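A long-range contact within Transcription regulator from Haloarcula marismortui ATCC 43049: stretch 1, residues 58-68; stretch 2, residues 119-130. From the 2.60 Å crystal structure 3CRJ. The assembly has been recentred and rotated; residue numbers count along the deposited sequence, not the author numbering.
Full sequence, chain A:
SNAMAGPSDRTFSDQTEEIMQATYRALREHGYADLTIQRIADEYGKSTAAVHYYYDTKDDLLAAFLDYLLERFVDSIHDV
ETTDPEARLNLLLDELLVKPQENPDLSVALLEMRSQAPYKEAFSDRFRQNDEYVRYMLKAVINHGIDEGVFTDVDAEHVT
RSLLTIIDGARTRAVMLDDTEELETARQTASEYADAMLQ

Stretch 1 (58-68) KDDLLAAFLDY
Stretch 2 119-130: YKEAFSDRFRQN

Two helices of one chain pack side by side in the same direction. Residues 58-68 are helical throughout. In the second stretch the helix spans 121-130, with Lys 120 at the N-cap position. Their axes run 3° from parallel and approach to 9.5 Å. The nearest CA pairs are Ala 63 CA to Phe 123 CA, 6.0 Å, and Leu 66 CA to Arg 126 CA, 6.6 Å. The contact buries 482 Å², both sides summed.

Two salt bridges join the stretches. Asp 59 and Asp 67, both partly exposed, offer carboxylates that pair with the positive charges of Lys 120 and Arg 126. Asp 59 (chi1 m) points sideways, but its carboxylate reaches nearer. Lys 120 NZ donates to Asp 59 OD1 at 3.1 Å and weakly to Asp 59 OD2 at 3.3 Å. Lys 120 chi1 is -32° and chi2 -147°; chi3 and chi4 are t. One helical turn beyond Ala 63, Asp 67 (chi1 m) meets Arg 126. Arg 126 NE donates to Asp 67 OD2 at 2.8 Å and weakly to Asp 67 OD1 at 3.3 Å. The Arg 126 side chain is bent, with chi1 -111°, chi2 30°, chi3 t and chi4 -104°. Arg 126 NH1 also makes a weak hydrogen bond to Ala 122 O, 2.8 Å, within its own helix.

Small side chains suit the close approach. Ala 63 CB points toward the second helix, lies over one guanidinium face at 3.4 Å from Arg 126 NH2, and is 4.2 Å from Ala 122 CB.

Two buried apolar rings, Phe 123 and Phe 127, pack against the first helix. Phe 123 (chi1 m, chi2 8°) places CZ 4.0 Å from Leu 62 CB. Its edge meets Asp 59 O, 3.8 Å from Phe 123 CE1. Leu 66 (m, t) points toward the second helix. Leu 66 CD1 makes a CH-pi contact over the Phe 127 ring (chi1 m, chi2 -60°), 4.0 Å from Phe 127 CZ. Leu 66 CB packs 3.7 Å from Arg 126 CG.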

# COMPACT_ATOMS: atom_id res chain seq x y z
N LYS A 58 8.29 18.06 -14.31
CA LYS A 58 8.29 17.34 -13.04
C LYS A 58 8.05 15.84 -13.30
O LYS A 58 8.83 15.01 -12.85
CB LYS A 58 7.20 17.91 -12.11
CG LYS A 58 7.20 17.38 -10.68
CD LYS A 58 6.16 18.12 -9.87
CE LYS A 58 5.65 17.30 -8.70
NZ LYS A 58 4.25 17.69 -8.29
N ASP A 59 7.01 15.52 -14.06
CA ASP A 59 6.64 14.14 -14.35
C ASP A 59 7.67 13.35 -15.16
O ASP A 59 7.92 12.18 -14.86
CB ASP A 59 5.27 14.06 -15.03
CG ASP A 59 4.12 14.24 -14.05
OD1 ASP A 59 2.95 14.17 -14.51
OD2 ASP A 59 4.38 14.45 -12.83
N ASP A 60 8.26 13.96 -16.18
CA ASP A 60 9.32 13.29 -16.91
C ASP A 60 10.45 12.97 -15.95
O ASP A 60 11.01 11.87 -15.95
CB ASP A 60 9.87 14.20 -18.01
CG ASP A 60 8.89 14.43 -19.13
OD1 ASP A 60 7.67 14.40 -18.87
OD2 ASP A 60 9.35 14.66 -20.28
N LEU A 61 10.76 13.95 -15.11
CA LEU A 61 11.89 13.88 -14.21
C LEU A 61 11.70 12.76 -13.20
O LEU A 61 12.64 12.02 -12.91
CB LEU A 61 12.07 15.23 -13.51
CG LEU A 61 13.39 15.40 -12.76
CD1 LEU A 61 13.77 16.85 -12.78
CD2 LEU A 61 13.29 14.88 -11.33
N LEU A 62 10.49 12.62 -12.68
CA LEU A 62 10.21 11.59 -11.69
C LEU A 62 10.05 10.20 -12.30
O LEU A 62 10.25 9.19 -11.62
CB LEU A 62 8.99 11.98 -10.87
CG LEU A 62 9.16 13.18 -9.93
CD1 LEU A 62 7.83 13.52 -9.30
CD2 LEU A 62 10.23 12.91 -8.85
N ALA A 63 9.71 10.12 -13.58
CA ALA A 63 9.71 8.81 -14.21
C ALA A 63 11.15 8.33 -14.22
O ALA A 63 11.44 7.20 -13.80
CB ALA A 63 9.14 8.86 -15.61
N ALA A 64 12.05 9.21 -14.65
CA ALA A 64 13.50 8.96 -14.60
C ALA A 64 13.96 8.58 -13.18
O ALA A 64 14.72 7.62 -13.02
CB ALA A 64 14.27 10.16 -15.12
N PHE A 65 13.47 9.31 -12.17
CA PHE A 65 13.84 9.05 -10.78
C PHE A 65 13.38 7.68 -10.31
O PHE A 65 14.08 7.01 -9.55
CB PHE A 65 13.32 10.15 -9.84
CG PHE A 65 13.77 9.98 -8.40
CD1 PHE A 65 15.08 10.30 -8.03
CD2 PHE A 65 12.90 9.50 -7.43
CE1 PHE A 65 15.50 10.13 -6.70
CE2 PHE A 65 13.32 9.33 -6.10
CZ PHE A 65 14.63 9.65 -5.74
N LEU A 66 12.20 7.25 -10.75
CA LEU A 66 11.83 5.87 -10.49
C LEU A 66 12.84 4.90 -11.13
O LEU A 66 13.39 4.02 -10.44
CB LEU A 66 10.38 5.60 -10.90
CG LEU A 66 9.37 6.29 -9.96
CD1 LEU A 66 7.95 6.18 -10.48
CD2 LEU A 66 9.46 5.77 -8.56
N ASP A 67 13.14 5.10 -12.42
CA ASP A 67 14.11 4.25 -13.14
C ASP A 67 15.42 4.19 -12.40
O ASP A 67 16.06 3.13 -12.31
CB ASP A 67 14.35 4.76 -14.56
CG ASP A 67 13.10 4.70 -15.42
OD1 ASP A 67 13.05 5.47 -16.40
OD2 ASP A 67 12.18 3.89 -15.11
N TYR A 68 15.80 5.35 -11.86
CA TYR A 68 16.99 5.48 -11.04
C TYR A 68 16.92 4.62 -9.78
O TYR A 68 17.86 3.90 -9.50
CB TYR A 68 17.23 6.96 -10.72
CG TYR A 68 18.23 7.25 -9.66
CD1 TYR A 68 19.59 7.32 -9.95
CD2 TYR A 68 17.83 7.52 -8.35
CE1 TYR A 68 20.53 7.63 -8.95
CE2 TYR A 68 18.74 7.81 -7.34
CZ TYR A 68 20.09 7.87 -7.64
OH TYR A 68 21.00 8.17 -6.64
N TYR A 119 -3.51 7.67 -12.82
CA TYR A 119 -3.72 8.89 -13.60
C TYR A 119 -2.56 9.18 -14.51
O TYR A 119 -2.61 10.11 -15.31
CB TYR A 119 -3.97 10.11 -12.70
CG TYR A 119 -5.12 9.97 -11.73
CD1 TYR A 119 -5.02 10.48 -10.43
CD2 TYR A 119 -6.30 9.35 -12.10
CE1 TYR A 119 -6.08 10.36 -9.52
CE2 TYR A 119 -7.36 9.22 -11.20
CZ TYR A 119 -7.25 9.72 -9.91
OH TYR A 119 -8.31 9.59 -9.03
N LYS A 120 -1.49 8.39 -14.37
CA LYS A 120 -0.24 8.66 -15.06
C LYS A 120 0.39 7.34 -15.48
O LYS A 120 0.86 6.56 -14.64
CB LYS A 120 0.73 9.43 -14.15
CG LYS A 120 0.06 10.39 -13.15
CD LYS A 120 0.94 11.61 -12.93
CE LYS A 120 0.30 12.67 -12.05
NZ LYS A 120 1.28 13.79 -11.90
N GLU A 121 0.38 7.10 -16.78
CA GLU A 121 1.01 5.92 -17.36
C GLU A 121 2.49 5.77 -17.04
O GLU A 121 2.95 4.68 -16.70
CB GLU A 121 0.84 5.94 -18.87
CG GLU A 121 -0.19 5.00 -19.39
CD GLU A 121 -0.14 4.95 -20.89
OE1 GLU A 121 0.59 4.08 -21.43
OE2 GLU A 121 -0.78 5.81 -21.53
N ALA A 122 3.24 6.87 -17.15
CA ALA A 122 4.68 6.82 -16.94
C ALA A 122 5.02 6.28 -15.56
O ALA A 122 6.00 5.54 -15.42
CB ALA A 122 5.29 8.18 -17.14
N PHE A 123 4.21 6.63 -14.56
CA PHE A 123 4.41 6.12 -13.20
C PHE A 123 3.95 4.66 -13.11
O PHE A 123 4.66 3.79 -12.57
CB PHE A 123 3.64 6.96 -12.15
CG PHE A 123 4.21 8.36 -11.90
CD1 PHE A 123 5.24 8.90 -12.67
CD2 PHE A 123 3.66 9.14 -10.88
CE1 PHE A 123 5.73 10.19 -12.43
CE2 PHE A 123 4.15 10.44 -10.62
CZ PHE A 123 5.18 10.95 -11.40
N SER A 124 2.75 4.41 -13.63
CA SER A 124 2.18 3.07 -13.64
C SER A 124 3.11 2.07 -14.32
O SER A 124 3.46 1.05 -13.71
CB SER A 124 0.83 3.07 -14.33
OG SER A 124 0.21 1.81 -14.17
N ASP A 125 3.52 2.36 -15.55
CA ASP A 125 4.53 1.54 -16.24
C ASP A 125 5.73 1.22 -15.35
O ASP A 125 6.24 0.09 -15.35
CB ASP A 125 5.05 2.24 -17.50
CG ASP A 125 4.00 2.39 -18.58
OD1 ASP A 125 2.99 1.66 -18.53
OD2 ASP A 125 4.18 3.24 -19.48
N ARG A 126 6.17 2.23 -14.59
CA ARG A 126 7.42 2.24 -13.84
C ARG A 126 7.34 1.39 -12.60
O ARG A 126 8.31 0.71 -12.23
CB ARG A 126 7.75 3.67 -13.42
CG ARG A 126 8.93 4.35 -14.08
CD ARG A 126 9.15 3.86 -15.46
NE ARG A 126 9.86 4.85 -16.26
CZ ARG A 126 9.28 5.61 -17.18
NH1 ARG A 126 7.98 5.50 -17.41
NH2 ARG A 126 10.00 6.47 -17.89
N PHE A 127 6.19 1.47 -11.93
CA PHE A 127 5.93 0.70 -10.73
C PHE A 127 5.66 -0.75 -11.06
O PHE A 127 5.90 -1.63 -10.24
CB PHE A 127 4.70 1.25 -10.01
CG PHE A 127 4.95 2.52 -9.22
CD1 PHE A 127 5.87 2.55 -8.18
CD2 PHE A 127 4.20 3.67 -9.49
CE1 PHE A 127 6.09 3.72 -7.47
CE2 PHE A 127 4.41 4.85 -8.76
CZ PHE A 127 5.35 4.87 -7.75
N ARG A 128 5.10 -1.02 -12.24
CA ARG A 128 4.89 -2.40 -12.68
C ARG A 128 6.25 -3.03 -12.99
O ARG A 128 6.53 -4.20 -12.70
CB ARG A 128 3.95 -2.45 -13.88
CG ARG A 128 3.80 -3.85 -14.49
CD ARG A 128 2.80 -3.88 -15.65
NE ARG A 128 1.39 -3.90 -15.21
CZ ARG A 128 0.62 -2.82 -15.10
NH1 ARG A 128 -0.65 -2.94 -14.73
NH2 ARG A 128 1.11 -1.61 -15.38
N GLN A 129 7.11 -2.21 -13.56
CA GLN A 129 8.45 -2.63 -13.91
C GLN A 129 9.19 -3.11 -12.66
O GLN A 129 9.78 -4.19 -12.65
CB GLN A 129 9.18 -1.46 -14.57
CG GLN A 129 10.12 -1.87 -15.67
CD GLN A 129 10.71 -0.68 -16.41
OE1 GLN A 129 10.08 0.38 -16.55
NE2 GLN A 129 11.92 -0.86 -16.91
N ASN A 130 9.16 -2.28 -11.62
CA ASN A 130 9.78 -2.59 -10.35
C ASN A 130 9.20 -3.89 -9.87
O ASN A 130 9.92 -4.86 -9.66
CB ASN A 130 9.50 -1.47 -9.36
CG ASN A 130 10.42 -1.49 -8.15
OD1 ASN A 130 11.21 -0.55 -7.95
ND2 ASN A 130 10.28 -2.53 -7.29